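Local coordinates for copper-containing nitrite reductase (Hyphomicrobium denitrificans 1NES1, PDB 6TFO), which probably catalyses the one-electron reduction of nitrite to nitric oxide, using copper centres that pass electrons and bind the substrate, at residues Ser143-Ile148 against Leu176-Leu180; Pro198-Val204 against Leu279-Glu285; Asn362-His368 against Gln392-Pro398. One frame throughout, in Å; residues are numbered along the deposited sequence.

Contact 1: residues Ser143-Ile148 against Leu176-Leu180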
loop_
_atom_site.group_PDB
_atom_site.type_symbol
_atom_site.label_atom_id
_atom_site.label_comp_id
_atom_site.label_asym_id
_atom_site.label_seq_id
_atom_site.Cartn_x
_atom_site.Cartn_y
_atom_site.Cartn_z
ATOM N N SER C 143 28.124 -29.634 2.166
ATOM C CA SER C 143 26.806 -29.715 1.494
ATOM C C SER C 143 25.823 -30.480 2.383
ATOM O O SER C 143 26.250 -31.231 3.247
ATOM C CB SER C 143 26.915 -30.316 0.121
ATOM O OG SER C 143 27.074 -31.710 0.206
ATOM N N THR C 144 24.538 -30.264 2.147
ATOM C CA THR C 144 23.381 -30.775 2.918
ATOM C C THR C 144 22.637 -31.805 2.076
ATOM O O THR C 144 22.090 -32.746 2.664
ATOM C CB THR C 144 22.467 -29.584 3.227
ATOM O OG1 THR C 144 23.030 -29.035 4.410
ATOM C CG2 THR C 144 20.997 -29.907 3.408
ATOM N N ALA C 145 22.602 -31.599 0.749
ATOM C CA ALA C 145 21.846 -32.407 -0.237
ATOM C C ALA C 145 22.815 -33.113 -1.191
ATOM O O ALA C 145 24.034 -32.772 -1.170
ATOM C CB ALA C 145 20.888 -31.513 -0.973
ATOM N N ALA C 146 22.295 -34.057 -1.984
ATOM C CA ALA C 146 23.047 -34.827 -3.004
ATOM C C ALA C 146 23.713 -33.849 -3.976
ATOM O O ALA C 146 23.085 -32.796 -4.284
ATOM C CB ALA C 146 22.128 -35.773 -3.732
ATOM N N ASP C 147 24.943 -34.153 -4.404
ATOM C CA ASP C 147 25.598 -33.488 -5.564
ATOM C C ASP C 147 24.881 -33.972 -6.827
ATOM O O ASP C 147 25.010 -35.168 -7.126
ATOM C CB ASP C 147 27.101 -33.776 -5.596
ATOM C CG ASP C 147 27.752 -33.479 -6.936
ATOM O OD1 ASP C 147 27.241 -32.613 -7.660
ATOM O OD2 ASP C 147 28.754 -34.122 -7.247
ATOM N N ILE C 148 24.144 -33.089 -7.519
ATOM C CA ILE C 148 23.348 -33.429 -8.742
ATOM C C ILE C 148 24.064 -32.944 -10.020
ATOM O O ILE C 148 23.501 -33.093 -11.132
ATOM C CB ILE C 148 21.902 -32.892 -8.628
ATOM C CG1 ILE C 148 21.818 -31.408 -8.250
ATOM C CG2 ILE C 148 21.110 -33.758 -7.664
ATOM C CD1 ILE C 148 22.283 -30.452 -9.314
ATOM N N LEU C 176 14.691 -35.620 -6.306
ATOM C CA LEU C 176 15.604 -35.581 -5.135
ATOM C C LEU C 176 16.086 -34.152 -4.892
ATOM O O LEU C 176 16.145 -33.369 -5.854
ATOM C CB LEU C 176 16.772 -36.548 -5.349
ATOM C CG LEU C 176 17.988 -35.985 -6.085
ATOM C CD1 LEU C 176 19.143 -36.972 -6.046
ATOM C CD2 LEU C 176 17.666 -35.648 -7.525
ATOM N N LYS C 177 16.381 -33.843 -3.628
ATOM C CA LYS C 177 16.963 -32.553 -3.199
ATOM C C LYS C 177 18.418 -32.553 -3.632
ATOM O O LYS C 177 19.097 -33.587 -3.432
ATOM C CB LYS C 177 16.868 -32.351 -1.686
ATOM C CG LYS C 177 15.554 -31.758 -1.207
ATOM C CD LYS C 177 15.349 -31.902 0.287
ATOM C CE LYS C 177 13.889 -31.933 0.690
ATOM N NZ LYS C 177 13.729 -32.474 2.059
ATOM N N GLY C 178 18.854 -31.425 -4.181
ATOM C CA GLY C 178 20.223 -31.228 -4.681
ATOM C C GLY C 178 20.808 -29.949 -4.147
ATOM O O GLY C 178 20.028 -29.079 -3.740
ATOM N N GLN C 179 22.136 -29.867 -4.098
ATOM C CA GLN C 179 22.877 -28.667 -3.655
ATOM C C GLN C 179 22.932 -27.677 -4.831
ATOM O O GLN C 179 23.801 -27.832 -5.711
ATOM C CB GLN C 179 24.247 -29.112 -3.141
ATOM C CG GLN C 179 24.912 -28.105 -2.222
ATOM C CD GLN C 179 24.246 -28.065 -0.865
ATOM O OE1 GLN C 179 23.795 -29.089 -0.334
ATOM N NE2 GLN C 179 24.164 -26.877 -0.287
ATOM N N LEU C 180 21.992 -26.727 -4.864
ATOM C CA LEU C 180 21.863 -25.684 -5.918
ATOM C C LEU C 180 23.023 -24.689 -5.777
ATOM O O LEU C 180 23.589 -24.277 -6.802
ATOM C CB LEU C 180 20.501 -24.998 -5.776
ATOM C CG LEU C 180 20.271 -23.723 -6.595
ATOM C CD1 LEU C 180 20.519 -23.968 -8.075
ATOM C CD2 LEU C 180 18.853 -23.204 -6.393
HETATM O O HOH W 1 22.980 -26.587 2.298
HETATM O O HOH W 2 19.468 -35.516 -1.870
HETATM O O HOH W 3 24.822 -30.469 -7.040
#

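Contact 2: residues Pro198-Val204 against Leu279-Glu285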
loop_
_atom_site.group_PDB
_atom_site.type_symbol
_atom_site.label_atom_id
_atom_site.label_comp_id
_atom_site.label_asym_id
_atom_site.label_seq_id
_atom_site.Cartn_x
_atom_site.Cartn_y
_atom_site.Cartn_z
ATOM N N PRO C 198 22.239 -38.705 -18.438
ATOM C CA PRO C 198 23.339 -39.416 -19.087
ATOM C C PRO C 198 23.517 -38.954 -20.536
ATOM O O PRO C 198 22.515 -38.692 -21.173
ATOM C CB PRO C 198 22.908 -40.887 -19.002
ATOM C CG PRO C 198 22.037 -40.923 -17.766
ATOM C CD PRO C 198 21.270 -39.620 -17.819
ATOM N N PHE C 199 24.768 -38.816 -20.985
ATOM C CA PHE C 199 25.139 -38.616 -22.412
ATOM C C PHE C 199 24.925 -39.942 -23.165
ATOM O O PHE C 199 25.605 -40.922 -22.878
ATOM C CB PHE C 199 26.582 -38.114 -22.542
ATOM C CG PHE C 199 26.955 -37.625 -23.918
ATOM C CD1 PHE C 199 27.263 -38.522 -24.934
ATOM C CD2 PHE C 199 27.001 -36.265 -24.193
ATOM C CE1 PHE C 199 27.607 -38.064 -26.197
ATOM C CE2 PHE C 199 27.346 -35.811 -25.457
ATOM C CZ PHE C 199 27.648 -36.709 -26.456
ATOM N N LEU C 200 23.950 -39.974 -24.061
ATOM C CA LEU C 200 23.620 -41.167 -24.877
ATOM C C LEU C 200 24.337 -41.041 -26.227
ATOM O O LEU C 200 24.248 -39.976 -26.873
ATOM C CB LEU C 200 22.104 -41.258 -25.039
ATOM C CG LEU C 200 21.309 -41.204 -23.738
ATOM C CD1 LEU C 200 19.812 -41.260 -24.027
ATOM C CD2 LEU C 200 21.720 -42.341 -22.807
ATOM N N ARG C 201 25.074 -42.085 -26.598
ATOM C CA ARG C 201 25.958 -42.116 -27.795
ATOM C C ARG C 201 25.647 -43.401 -28.563
ATOM O O ARG C 201 25.865 -44.505 -28.016
ATOM C CB ARG C 201 27.429 -42.046 -27.374
ATOM C CG ARG C 201 28.356 -41.575 -28.484
ATOM C CD ARG C 201 29.697 -41.137 -27.931
ATOM N NE ARG C 201 30.521 -40.466 -28.938
ATOM C CZ ARG C 201 31.508 -39.608 -28.672
ATOM N NH1 ARG C 201 31.800 -39.264 -27.428
ATOM N NH2 ARG C 201 32.183 -39.073 -29.667
ATOM N N VAL C 202 25.073 -43.251 -29.745
ATOM C CA VAL C 202 24.779 -44.366 -30.676
ATOM C C VAL C 202 25.320 -43.997 -32.068
ATOM O O VAL C 202 25.867 -42.869 -32.258
ATOM C CB VAL C 202 23.269 -44.668 -30.686
ATOM C CG1 VAL C 202 22.792 -45.083 -29.300
ATOM C CG2 VAL C 202 22.443 -43.503 -31.238
ATOM N N ARG C 203 25.215 -44.941 -33.002
ATOM C CA ARG C 203 25.624 -44.783 -34.415
ATOM C C ARG C 203 24.330 -44.670 -35.225
ATOM O O ARG C 203 23.365 -45.365 -34.863
ATOM C CB ARG C 203 26.495 -45.991 -34.767
ATOM C CG ARG C 203 26.894 -46.072 -36.230
ATOM C CD ARG C 203 27.064 -47.528 -36.638
ATOM N NE ARG C 203 27.811 -47.640 -37.884
ATOM C CZ ARG C 203 27.291 -47.473 -39.102
ATOM N NH1 ARG C 203 26.000 -47.235 -39.276
ATOM N NH2 ARG C 203 28.071 -47.575 -40.160
ATOM N N VAL C 204 24.272 -43.818 -36.252
ATOM C CA VAL C 204 23.089 -43.770 -37.163
ATOM C C VAL C 204 22.818 -45.201 -37.643
ATOM O O VAL C 204 23.801 -45.986 -37.794
ATOM C CB VAL C 204 23.248 -42.781 -38.332
ATOM C CG1 VAL C 204 24.398 -43.141 -39.278
ATOM C CG2 VAL C 204 21.932 -42.613 -39.087
ATOM N N LEU C 279 21.776 -34.953 -23.559
ATOM C CA LEU C 279 22.189 -34.998 -24.991
ATOM C C LEU C 279 22.255 -36.453 -25.471
ATOM O O LEU C 279 22.732 -37.316 -24.709
ATOM C CB LEU C 279 23.545 -34.307 -25.147
ATOM C CG LEU C 279 23.538 -32.781 -25.102
ATOM C CD1 LEU C 279 24.940 -32.241 -25.323
ATOM C CD2 LEU C 279 22.581 -32.186 -26.119
ATOM N N LEU C 280 21.724 -36.695 -26.671
ATOM C CA LEU C 280 21.870 -37.922 -27.506
ATOM C C LEU C 280 22.711 -37.558 -28.734
ATOM O O LEU C 280 22.211 -36.747 -29.556
ATOM C CB LEU C 280 20.479 -38.414 -27.943
ATOM C CG LEU C 280 20.456 -39.562 -28.947
ATOM C CD1 LEU C 280 21.088 -40.814 -28.330
ATOM C CD2 LEU C 280 19.042 -39.827 -29.434
ATOM N N LEU C 281 23.929 -38.097 -28.826
ATOM C CA LEU C 281 24.770 -38.070 -30.063
ATOM C C LEU C 281 24.433 -39.300 -30.899
ATOM O O LEU C 281 24.664 -40.437 -30.404
ATOM C CB LEU C 281 26.263 -38.064 -29.705
ATOM C CG LEU C 281 27.236 -37.998 -30.879
ATOM C CD1 LEU C 281 27.039 -36.740 -31.701
ATOM C CD2 LEU C 281 28.673 -38.072 -30.384
ATOM N N VAL C 282 23.853 -39.081 -32.079
ATOM C CA VAL C 282 23.748 -40.114 -33.149
ATOM C C VAL C 282 24.934 -39.882 -34.094
ATOM O O VAL C 282 24.883 -38.942 -34.896
ATOM C CB VAL C 282 22.383 -40.051 -33.851
ATOM C CG1 VAL C 282 22.230 -41.147 -34.884
ATOM C CG2 VAL C 282 21.255 -40.131 -32.841
ATOM N N GLU C 283 26.009 -40.656 -33.925
ATOM C CA GLU C 283 27.251 -40.514 -34.729
ATOM C C GLU C 283 26.956 -40.803 -36.200
ATOM O O GLU C 283 26.234 -41.739 -36.537
ATOM C CB GLU C 283 28.335 -41.458 -34.224
ATOM C CG GLU C 283 29.070 -40.954 -32.994
ATOM C CD GLU C 283 30.305 -41.783 -32.690
ATOM O OE1 GLU C 283 30.812 -42.405 -33.630
ATOM O OE2 GLU C 283 30.763 -41.805 -31.533
ATOM N N PRO C 284 27.519 -40.024 -37.142
ATOM C CA PRO C 284 27.429 -40.373 -38.562
ATOM C C PRO C 284 28.293 -41.624 -38.805
ATOM O O PRO C 284 29.078 -41.954 -37.928
ATOM C CB PRO C 284 27.968 -39.111 -39.263
ATOM C CG PRO C 284 28.929 -38.493 -38.257
ATOM C CD PRO C 284 28.351 -38.833 -36.900
ATOM N N GLU C 285 28.157 -42.289 -39.956
ATOM C CA GLU C 285 28.850 -43.578 -40.253
ATOM C C GLU C 285 30.351 -43.465 -39.956
ATOM O O GLU C 285 30.887 -44.368 -39.260
ATOM C CB GLU C 285 28.603 -44.006 -41.696
ATOM C CG GLU C 285 27.193 -44.498 -41.939
ATOM C CD GLU C 285 27.087 -45.553 -43.024
ATOM O OE1 GLU C 285 26.138 -46.353 -42.954
ATOM O OE2 GLU C 285 27.972 -45.583 -43.914
#

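Contact 3: residues Asn362-His368 against Gln392-Pro398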
loop_
_atom_site.group_PDB
_atom_site.type_symbol
_atom_site.label_atom_id
_atom_site.label_comp_id
_atom_site.label_asym_id
_atom_site.label_seq_id
_atom_site.Cartn_x
_atom_site.Cartn_y
_atom_site.Cartn_z
ATOM N N ASN C 362 13.762 -21.918 -21.437
ATOM C CA ASN C 362 13.248 -20.698 -22.116
ATOM C C ASN C 362 14.323 -19.886 -22.843
ATOM O O ASN C 362 13.944 -19.316 -23.873
ATOM C CB ASN C 362 12.473 -19.842 -21.126
ATOM C CG ASN C 362 11.163 -20.503 -20.774
ATOM O OD1 ASN C 362 10.453 -20.956 -21.657
ATOM N ND2 ASN C 362 10.834 -20.553 -19.499
ATOM N N PHE C 363 15.570 -19.829 -22.354
ATOM C CA PHE C 363 16.586 -18.844 -22.797
ATOM C C PHE C 363 17.611 -19.449 -23.783
ATOM O O PHE C 363 18.163 -20.555 -23.532
ATOM C CB PHE C 363 17.281 -18.256 -21.572
ATOM C CG PHE C 363 16.447 -17.237 -20.854
ATOM C CD1 PHE C 363 15.425 -17.630 -20.011
ATOM C CD2 PHE C 363 16.648 -15.885 -21.066
ATOM C CE1 PHE C 363 14.634 -16.688 -19.384
ATOM C CE2 PHE C 363 15.851 -14.947 -20.438
ATOM C CZ PHE C 363 14.857 -15.349 -19.593
ATOM N N THR C 364 17.910 -18.685 -24.844
ATOM C CA THR C 364 18.961 -18.943 -25.866
ATOM C C THR C 364 20.321 -18.518 -25.303
ATOM O O THR C 364 20.459 -17.371 -24.855
ATOM C CB THR C 364 18.615 -18.206 -27.166
ATOM O OG1 THR C 364 17.398 -18.768 -27.667
ATOM C CG2 THR C 364 19.671 -18.333 -28.238
ATOM N N SER C 365 21.299 -19.416 -25.316
ATOM C CA SER C 365 22.665 -19.142 -24.807
ATOM C C SER C 365 23.521 -18.540 -25.925
ATOM O O SER C 365 23.443 -19.022 -27.061
ATOM C CB SER C 365 23.296 -20.378 -24.263
ATOM O OG SER C 365 24.571 -20.077 -23.729
ATOM N N SER C 366 24.271 -17.491 -25.620
ATOM C CA SER C 366 25.319 -16.934 -26.500
ATOM C C SER C 366 26.651 -17.568 -26.075
ATOM O O SER C 366 27.458 -16.887 -25.407
ATOM C CB SER C 366 25.295 -15.427 -26.442
ATOM O OG SER C 366 24.007 -14.955 -26.849
ATOM N N PHE C 367 26.850 -18.852 -26.412
ATOM C CA PHE C 367 27.920 -19.698 -25.821
ATOM C C PHE C 367 29.262 -19.232 -26.358
ATOM O O PHE C 367 29.389 -19.013 -27.581
ATOM C CB PHE C 367 27.709 -21.183 -26.096
ATOM C CG PHE C 367 28.714 -22.056 -25.393
ATOM C CD1 PHE C 367 28.738 -22.141 -24.016
ATOM C CD2 PHE C 367 29.653 -22.779 -26.106
ATOM C CE1 PHE C 367 29.654 -22.953 -23.371
ATOM C CE2 PHE C 367 30.570 -23.594 -25.462
ATOM C CZ PHE C 367 30.573 -23.677 -24.096
ATOM N N HIS C 368 30.221 -19.075 -25.456
ATOM C CA HIS C 368 31.536 -18.443 -25.713
ATOM C C HIS C 368 32.525 -18.942 -24.671
ATOM O O HIS C 368 32.111 -19.204 -23.535
ATOM C CB HIS C 368 31.414 -16.924 -25.674
ATOM C CG HIS C 368 32.723 -16.213 -25.712
ATOM N ND1 HIS C 368 33.367 -15.891 -26.898
ATOM C CD2 HIS C 368 33.491 -15.719 -24.719
ATOM C CE1 HIS C 368 34.479 -15.239 -26.626
ATOM N NE2 HIS C 368 34.572 -15.116 -25.303
ATOM N N GLN C 392 33.686 -16.754 -32.718
ATOM C CA GLN C 392 33.858 -16.283 -31.305
ATOM C C GLN C 392 32.735 -16.806 -30.406
ATOM O O GLN C 392 33.059 -17.263 -29.285
ATOM C CB GLN C 392 33.878 -14.761 -31.188
ATOM C CG GLN C 392 32.609 -14.098 -31.696
ATOM C CD GLN C 392 32.910 -12.650 -31.979
ATOM O OE1 GLN C 392 33.461 -11.938 -31.120
ATOM N NE2 GLN C 392 32.582 -12.222 -33.195
ATOM N N THR C 393 31.477 -16.753 -30.879
ATOM C CA THR C 393 30.263 -16.956 -30.043
ATOM C C THR C 393 29.124 -17.544 -30.884
ATOM O O THR C 393 28.875 -17.025 -31.989
ATOM C CB THR C 393 29.863 -15.615 -29.410
ATOM O OG1 THR C 393 30.936 -15.076 -28.619
ATOM C CG2 THR C 393 28.616 -15.743 -28.563
ATOM N N VAL C 394 28.417 -18.549 -30.372
ATOM C CA VAL C 394 27.286 -19.185 -31.121
ATOM C C VAL C 394 25.996 -19.184 -30.283
ATOM O O VAL C 394 26.020 -19.695 -29.154
ATOM C CB VAL C 394 27.662 -20.609 -31.578
ATOM C CG1 VAL C 394 28.304 -21.415 -30.448
ATOM C CG2 VAL C 394 26.467 -21.345 -32.202
ATOM N N SER C 395 24.900 -18.665 -30.848
ATOM C CA SER C 395 23.510 -18.781 -30.323
ATOM C C SER C 395 23.073 -20.246 -30.343
ATOM O O SER C 395 23.078 -20.831 -31.427
ATOM C CB SER C 395 22.530 -17.965 -31.130
ATOM O OG SER C 395 22.859 -16.596 -31.079
ATOM N N VAL C 396 22.689 -20.804 -29.197
ATOM C CA VAL C 396 22.096 -22.164 -29.071
ATOM C C VAL C 396 20.722 -21.984 -28.436
ATOM O O VAL C 396 20.602 -21.508 -27.302
ATOM C CB VAL C 396 22.989 -23.087 -28.227
ATOM C CG1 VAL C 396 22.455 -24.512 -28.197
ATOM C CG2 VAL C 396 24.431 -23.049 -28.684
ATOM N N PRO C 397 19.630 -22.357 -29.136
ATOM C CA PRO C 397 18.293 -22.186 -28.583
ATOM C C PRO C 397 17.998 -23.245 -27.535
ATOM O O PRO C 397 18.667 -24.266 -27.474
ATOM C CB PRO C 397 17.378 -22.359 -29.796
ATOM C CG PRO C 397 18.148 -23.316 -30.695
ATOM C CD PRO C 397 19.614 -23.012 -30.454
ATOM N N PRO C 398 16.973 -23.035 -26.690
ATOM C CA PRO C 398 16.452 -24.118 -25.861
ATOM C C PRO C 398 15.942 -25.239 -26.774
ATOM O O PRO C 398 15.367 -24.919 -27.790
ATOM C CB PRO C 398 15.290 -23.454 -25.102
ATOM C CG PRO C 398 14.892 -22.291 -25.999
ATOM C CD PRO C 398 16.208 -21.779 -26.555
HETATM O O HOH W 4 22.076 -15.497 -28.453
#

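Contact 1: residues Ser143-Ile148 against Leu176-Leu180
Ala146 and Gly178 form a single backbone bridge, CA to CA 4.9 Å, where the linker that leaves the N-terminal blue-copper cupredoxin domain runs beside strand 166-181 of the following cupredoxin domain. Gln179 N closes the bridge with a 3.1 Å hydrogen bond to Ala146 O, and the CA of Gly178 leans on the same oxygen in a CA-H...O contact. The second hold is the Gln179 side chain. CG stands anti to the backbone N (chi1 -159°) and the chain bends at chi2, which turns the amide back onto the linker. There OE1 takes two backbone N-H groups: Thr144 N at 2.8 Å, from above the carbonyl plane, and Ala145 N at 3.0 Å, nearly in line with the C=O bond. With NE2 donating to Asp181 O, the amide is fixed against flipping. Gly178 leaves room for Ile148, since a CB there would collide with Ile148 CG1. Ile148 and Leu176 run antiparallel alongside each other, Ile148 CG2 to Leu176 CD2 3.9 Å, and Ala146 CB rests against Leu176 CD1. Beyond the bridge one water accepts from Ile148 N at 2.7 Å and donates to Gln179 O at 3.1 Å.

Contact 2: residues Pro198-Val204 against Leu279-Glu285
Leu200 to Arg203 pair in parallel with Leu280 to Glu283; the axes of the two short strands approach to 4.5 Å, at 18°, as part of a cupredoxin sheet in which strand 200-203 is outermost within the chain. The ladder runs from Leu200 N on Leu279 O to Val204 N on Glu283 O, and includes Leu281 N to Leu200 O at 2.7 Å. On the face of Leu200, Val202, Leu280 and Val282 the packing is apolar and tight in one place, Leu200 CB to Leu280 CD1 at 3.5 Å. Val202 CG2 and Val282 CG2 meet next to it.

The other face mixes apolar groups with charge. Here the Phe199 ring lies obliquely against the CB atoms of Leu279 and Leu281. The extended Arg201 chain, CG anti to the backbone N (chi1 -159°), runs alongside Leu281, whose CD2 covers one guanidinium face. In a salt bridge, NE donates to Glu283 OE2 at 2.9 Å, on the anti lone pair, with the two planes 77° apart. Arg201 NH1 forms a second salt bridge with Glu294 OE1, and Glu283 OE2 takes Ile159 N as well. A methionine in place of Arg201 would probably leave the buried Glu283 carboxylate and Glu294 without their positive partner. Arg201 and the N-H of Ile159 thus probably offset the charge of the buried Glu283 carboxylate.

Contact 3: residues Asn362-His368 against Gln392-Pro398
His368 reaches across to Gln392 at one end of a short antiparallel pair, strands 365-368 and 393-396, whose directions differ by 147°. Ser365 with Val396 and Phe367 with Val394 are the hydrogen-bonded pairs, each closed by two backbone bonds. With CG anti to the backbone N (chi1 171°), the His368 ring is brought to Gln392, and ND1, facing its carbonyl, donates to Gln392 O at 2.8 Å. Gln392 O lies at the ring edge, but the donor stands well above the carbonyl plane, 52° out of it, and so misses the lone pairs. This bond helps set the ring's rotation. Thr393 sends CG2 back over the partner strand, 3.5 Å from Phe367 O, while its OG1 bonds to Gly399 O of the second subunit.

On the same face Ser366 and Ser395 do not touch through their hydroxyls; a water spans them, donating to Ser366 OG at 2.6 Å and lying 3.0 Å from Ser395 OG. The Phe367 ring stacks on Phe356, with its CB beside Val394, and Ser365 OG bonds to Gln299. Just before Ser365, Thr364 lies against the end of the partner strand: CG2 packs 3.4 Å from Val396 O, and OG1 sits 3.4 Å from Pro398 CD. Pro398 CG presses on the carbonyl of Asn362.

Ser366 of the third subunit packs on Thr364, Pro397 and Pro398. At the other end His227 of the second subunit stacks on His368 and bonds through ND1 to Gln392 OE1, and His419 of the same chain meets His368 edge-to-face. With a copper ion about 4 Å from the His368 side chain, and His227, His262 and His419 all copper ligands, this contact flanks the type 2 copper site, which in nitrite reductases of this family lies between subunits.

In the fold
From the N terminus the chain first builds the tethered cupredoxin domain, whose copper is held by His80, Cys117, His122 and Met127. Contact 1 then closes a short loop, docking the linker on strand 166-181 of the second domain. Contact 2 closes the widest loop, of 74 residues, adding edge strand 200-203 to strand 277-283 around a segment that carries His222, Cys263, His271, Met276, His227 and His262. Contact 3 closes a 23-residue excursion in the last domain, joining edge strand 393-396 to strand 365-370. The three follow in series, neither nesting nor crossing. Contacts 1 and 3 lie on opposite sides of the chain's centre, and contacts 2 and 3 have nearest atoms about 8 Å apart.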